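Local coordinates for protein 2-dehydropantoate 2-reductase (PDB 3HN2) that probably catalyses the NADPH-dependent reduction of ketopantoate to pantoic acid, a step in the biosynthesis of pantothenate, at residues N42-N50 against P135-A143. Sequence-based numbering, arbitrary orientation.
Sequences NGLKVFSIN and PGEVHHLGA
Lys45 hydrogen-bonds through its backbone to both neighbours of Glu137, and Phe47 to both neighbours of His139, in a parallel strand pair, part of a small three-stranded sheet that strand 53-55 completes; chain 137-140 runs on into strand 142-150 of the main sheet of the Rossmann-type domain. Four backbone bonds join 44-48 to 136-140, the shortest from His140 N to Phe47 O (2.7 Å). A weak bond from Ile49 N to His140 O follows.

On the face of Val46 and Val138, these two and Leu44 pack on helix 14-23. Val46 and Val138 point the same way, CG2 of Val46 lying 4.2 Å from CB of Val138. On the other face, Phe47 lays CD1 over one face of the His139 ring, towards its rim, with the two planes 43° apart. CE1, at the edge of the Phe47 ring, meets CD of Glu137, whose carboxylate plane is turned 80° from the ring.

Ser48 and His140 continue the valine face. Asn50 ND2 reaches the edge of His140, while OD1 of Asn50 accepts a hydrogen bond from ND2 of Asn205 of the second subunit. CG of His140, anti to the backbone N (chi1 161°), brings ND1 to a weak bond from Ser48 OG (3.3 Å), and the ring stacks on Tyr16; NE2 of His140 donates to Ala143 O at 2.9 Å, from above the carbonyl plane.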
ATOM      1  N   ASN A  42      -0.720  14.348  32.567  1.00 89.33           N
ATOM      2  CA  ASN A  42      -1.050  12.940  32.332  1.00 89.83           C
ATOM      3  C   ASN A  42       0.029  12.104  31.644  1.00 89.45           C
ATOM      4  O   ASN A  42       0.162  10.909  31.919  1.00 90.92           O
ATOM      5  CB  ASN A  42      -2.360  12.825  31.547  1.00 89.76           C
ATOM      6  CG  ASN A  42      -3.578  12.766  32.446  1.00 91.34           C
ATOM      7  OD1 ASN A  42      -4.430  13.653  32.408  1.00 93.11           O
ATOM      8  ND2 ASN A  42      -3.668  11.717  33.263  1.00 85.39           N
ATOM      9  N   GLY A  43       0.792  12.734  30.755  1.00 88.08           N
ATOM     10  CA  GLY A  43       1.673  12.011  29.841  1.00 85.42           C
ATOM     11  C   GLY A  43       0.957  11.845  28.514  1.00 86.16           C
ATOM     12  O   GLY A  43      -0.209  12.233  28.382  1.00 86.12           O
ATOM     13  N   LEU A  44       1.641  11.276  27.525  1.00 84.87           N
ATOM     14  CA  LEU A  44       1.024  11.078  26.211  1.00 84.40           C
ATOM     15  C   LEU A  44       0.667   9.620  25.916  1.00 82.56           C
ATOM     16  O   LEU A  44       1.375   8.696  26.323  1.00 84.20           O
ATOM     17  CB  LEU A  44       1.861  11.708  25.085  1.00 85.27           C
ATOM     18  CG  LEU A  44       3.298  11.271  24.789  1.00 82.38           C
ATOM     19  CD1 LEU A  44       3.343  10.286  23.641  1.00 82.07           C
ATOM     20  CD2 LEU A  44       4.155  12.481  24.476  1.00 87.15           C
ATOM     21  N   LYS A  45      -0.446   9.439  25.212  1.00 79.19           N
ATOM     22  CA  LYS A  45      -0.930   8.120  24.827  1.00 76.74           C
ATOM     23  C   LYS A  45      -0.690   7.900  23.342  1.00 73.63           C
ATOM     24  O   LYS A  45      -1.082   8.724  22.516  1.00 76.70           O
ATOM     25  CB  LYS A  45      -2.427   7.983  25.124  1.00 78.26           C
ATOM     26  CG  LYS A  45      -2.830   8.279  26.560  1.00 84.12           C
ATOM     27  CD  LYS A  45      -4.166   7.629  26.881  1.00 91.00           C
ATOM     28  CE  LYS A  45      -4.401   7.552  28.378  1.00 94.12           C
ATOM     29  NZ  LYS A  45      -5.538   6.651  28.710  1.00 86.08           N
ATOM     30  N   VAL A  46      -0.038   6.791  23.005  1.00 68.49           N
ATOM     31  CA  VAL A  46       0.172   6.429  21.606  1.00 60.91           C
ATOM     32  C   VAL A  46      -0.741   5.271  21.237  1.00 55.11           C
ATOM     33  O   VAL A  46      -0.664   4.192  21.822  1.00 51.30           O
ATOM     34  CB  VAL A  46       1.649   6.069  21.301  1.00 59.39           C
ATOM     35  CG1 VAL A  46       1.813   5.601  19.859  1.00 46.23           C
ATOM     36  CG2 VAL A  46       2.546   7.260  21.554  1.00 62.72           C
ATOM     37  N   PHE A  47      -1.619   5.516  20.274  1.00 54.40           N
ATOM     38  CA  PHE A  47      -2.473   4.477  19.731  1.00 55.73           C
ATOM     39  C   PHE A  47      -1.901   4.041  18.391  1.00 58.25           C
ATOM     40  O   PHE A  47      -1.670   4.865  17.511  1.00 58.42           O
ATOM     41  CB  PHE A  47      -3.917   4.972  19.595  1.00 50.86           C
ATOM     42  CG  PHE A  47      -4.488   5.517  20.874  1.00 53.78           C
ATOM     43  CD1 PHE A  47      -4.587   6.890  21.077  1.00 66.25           C
ATOM     44  CD2 PHE A  47      -4.912   4.660  21.886  1.00 59.12           C
ATOM     45  CE1 PHE A  47      -5.106   7.399  22.265  1.00 70.64           C
ATOM     46  CE2 PHE A  47      -5.434   5.161  23.077  1.00 60.03           C
ATOM     47  CZ  PHE A  47      -5.531   6.532  23.265  1.00 66.19           C
ATOM     48  N   SER A  48      -1.641   2.745  18.258  1.00 61.53           N
ATOM     49  CA  SER A  48      -1.061   2.202  17.037  1.00 65.73           C
ATOM     50  C   SER A  48      -1.873   1.039  16.493  1.00 64.98           C
ATOM     51  O   SER A  48      -2.727   0.477  17.178  1.00 66.29           O
ATOM     52  CB  SER A  48       0.376   1.735  17.283  1.00 65.06           C
ATOM     53  OG  SER A  48       1.256   2.829  17.442  1.00 80.75           O
ATOM     54  N   ILE A  49      -1.589   0.689  15.245  1.00 62.14           N
ATOM     55  CA  ILE A  49      -2.057  -0.556  14.664  1.00 64.32           C
ATOM     56  C   ILE A  49      -1.220  -1.710  15.223  1.00 66.82           C
ATOM     57  O   ILE A  49      -1.661  -2.863  15.243  1.00 66.24           O
ATOM     58  CB  ILE A  49      -1.966  -0.521  13.129  1.00 65.45           C
ATOM     59  CG1 ILE A  49      -0.643   0.118  12.684  1.00 56.41           C
ATOM     60  CG2 ILE A  49      -3.150   0.248  12.552  1.00 65.87           C
ATOM     61  CD1 ILE A  49      -0.148  -0.357  11.344  1.00 51.75           C
ATOM     62  N   ASN A  50      -0.016  -1.376  15.686  1.00 65.90           N
ATOM     63  CA  ASN A  50       0.910  -2.326  16.289  1.00 64.38           C
ATOM     64  C   ASN A  50       0.766  -2.392  17.812  1.00 67.73           C
ATOM     65  O   ASN A  50       1.756  -2.566  18.527  1.00 67.97           O
ATOM     66  CB  ASN A  50       2.351  -1.950  15.923  1.00 61.58           C
ATOM     67  CG  ASN A  50       2.590  -1.909  14.426  1.00 62.49           C
ATOM     68  OD1 ASN A  50       1.866  -2.529  13.647  1.00 58.75           O
ATOM     69  ND2 ASN A  50       3.623  -1.179  14.017  1.00 57.98           N
ATOM     70  N   PRO A 135      -5.057  16.629  22.616  1.00 81.72           N
ATOM     71  CA  PRO A 135      -3.819  17.121  23.215  1.00 78.97           C
ATOM     72  C   PRO A 135      -3.046  16.111  24.068  1.00 79.48           C
ATOM     73  O   PRO A 135      -3.346  15.920  25.248  1.00 80.94           O
ATOM     74  CB  PRO A 135      -4.313  18.319  24.026  1.00 77.73           C
ATOM     75  CG  PRO A 135      -5.494  18.858  23.179  1.00 77.30           C
ATOM     76  CD  PRO A 135      -5.867  17.774  22.168  1.00 81.07           C
ATOM     77  N   GLY A 136      -2.075  15.451  23.442  1.00 79.92           N
ATOM     78  CA  GLY A 136      -1.313  14.387  24.085  1.00 78.53           C
ATOM     79  C   GLY A 136      -1.763  13.004  23.652  1.00 78.99           C
ATOM     80  O   GLY A 136      -1.622  12.037  24.400  1.00 79.99           O
ATOM     81  N   GLU A 137      -2.325  12.917  22.448  1.00 78.28           N
ATOM     82  CA  GLU A 137      -2.723  11.637  21.866  1.00 76.84           C
ATOM     83  C   GLU A 137      -2.226  11.516  20.428  1.00 76.90           C
ATOM     84  O   GLU A 137      -2.601  12.305  19.555  1.00 78.80           O
ATOM     85  CB  GLU A 137      -4.242  11.434  21.941  1.00 76.39           C
ATOM     86  CG  GLU A 137      -4.757  11.066  23.334  1.00 77.17           C
ATOM     87  CD  GLU A 137      -6.230  10.682  23.359  1.00 79.33           C
ATOM     88  OE1 GLU A 137      -6.876  10.649  22.289  1.00 78.46           O
ATOM     89  OE2 GLU A 137      -6.744  10.404  24.465  1.00 81.95           O
ATOM     90  N   VAL A 138      -1.365  10.527  20.203  1.00 73.75           N
ATOM     91  CA  VAL A 138      -0.784  10.263  18.890  1.00 71.41           C
ATOM     92  C   VAL A 138      -1.416   9.005  18.307  1.00 67.32           C
ATOM     93  O   VAL A 138      -1.470   7.971  18.974  1.00 64.94           O
ATOM     94  CB  VAL A 138       0.744  10.044  18.986  1.00 73.37           C
ATOM     95  CG1 VAL A 138       1.398  10.190  17.618  1.00 74.15           C
ATOM     96  CG2 VAL A 138       1.367  11.008  19.980  1.00 78.79           C
ATOM     97  N   HIS A 139      -1.894   9.095  17.068  1.00 69.59           N
ATOM     98  CA  HIS A 139      -2.463   7.936  16.374  1.00 72.96           C
ATOM     99  C   HIS A 139      -1.568   7.525  15.209  1.00 69.60           C
ATOM    100  O   HIS A 139      -1.240   8.347  14.357  1.00 70.19           O
ATOM    101  CB  HIS A 139      -3.888   8.219  15.883  1.00 71.48           C
ATOM    102  CG  HIS A 139      -4.896   8.367  16.981  1.00 75.83           C
ATOM    103  ND1 HIS A 139      -4.839   9.377  17.917  1.00 69.30           N
ATOM    104  CD2 HIS A 139      -6.000   7.643  17.280  1.00 83.62           C
ATOM    105  CE1 HIS A 139      -5.854   9.260  18.752  1.00 74.06           C
ATOM    106  NE2 HIS A 139      -6.576   8.217  18.387  1.00 79.26           N
ATOM    107  N   HIS A 140      -1.169   6.255  15.194  1.00 64.47           N
ATOM    108  CA  HIS A 140      -0.316   5.700  14.144  1.00 60.43           C
ATOM    109  C   HIS A 140      -1.099   4.674  13.337  1.00 57.17           C
ATOM    110  O   HIS A 140      -1.406   3.586  13.827  1.00 62.98           O
ATOM    111  CB  HIS A 140       0.947   5.085  14.759  1.00 59.36           C
ATOM    112  CG  HIS A 140       1.662   4.115  13.865  1.00 59.10           C
ATOM    113  ND1 HIS A 140       1.827   2.786  14.193  1.00 49.87           N
ATOM    114  CD2 HIS A 140       2.252   4.279  12.656  1.00 47.20           C
ATOM    115  CE1 HIS A 140       2.493   2.176  13.230  1.00 45.54           C
ATOM    116  NE2 HIS A 140       2.761   3.059  12.285  1.00 46.28           N
ATOM    117  N   LEU A 141      -1.416   5.034  12.097  1.00 55.84           N
ATOM    118  CA  LEU A 141      -2.327   4.242  11.265  1.00 61.82           C
ATOM    119  C   LEU A 141      -1.616   3.265  10.331  1.00 58.28           C
ATOM    120  O   LEU A 141      -2.242   2.337   9.809  1.00 61.47           O
ATOM    121  CB  LEU A 141      -3.264   5.157  10.462  1.00 60.77           C
ATOM    122  CG  LEU A 141      -3.986   6.306  11.179  1.00 67.08           C
ATOM    123  CD1 LEU A 141      -4.843   7.088  10.187  1.00 66.36           C
ATOM    124  CD2 LEU A 141      -4.828   5.820  12.365  1.00 58.09           C
ATOM    125  N   GLY A 142      -0.319   3.477  10.123  1.00 51.59           N
ATOM    126  CA  GLY A 142       0.472   2.623   9.239  1.00 51.58           C
ATOM    127  C   GLY A 142       1.903   3.081   9.031  1.00 52.07           C
ATOM    128  O   GLY A 142       2.261   4.209   9.378  1.00 49.14           O
ATOM    129  N   ALA A 143       2.708   2.181   8.463  1.00 50.98           N
ATOM    130  CA  ALA A 143       4.099   2.433   8.067  1.00 44.12           C
ATOM    131  C   ALA A 143       4.971   2.991   9.198  1.00 44.23           C
ATOM    132  O   ALA A 143       4.811   2.594  10.351  1.00 46.76           O
ATOM    133  CB  ALA A 143       4.151   3.316   6.809  1.00 35.68           C
TER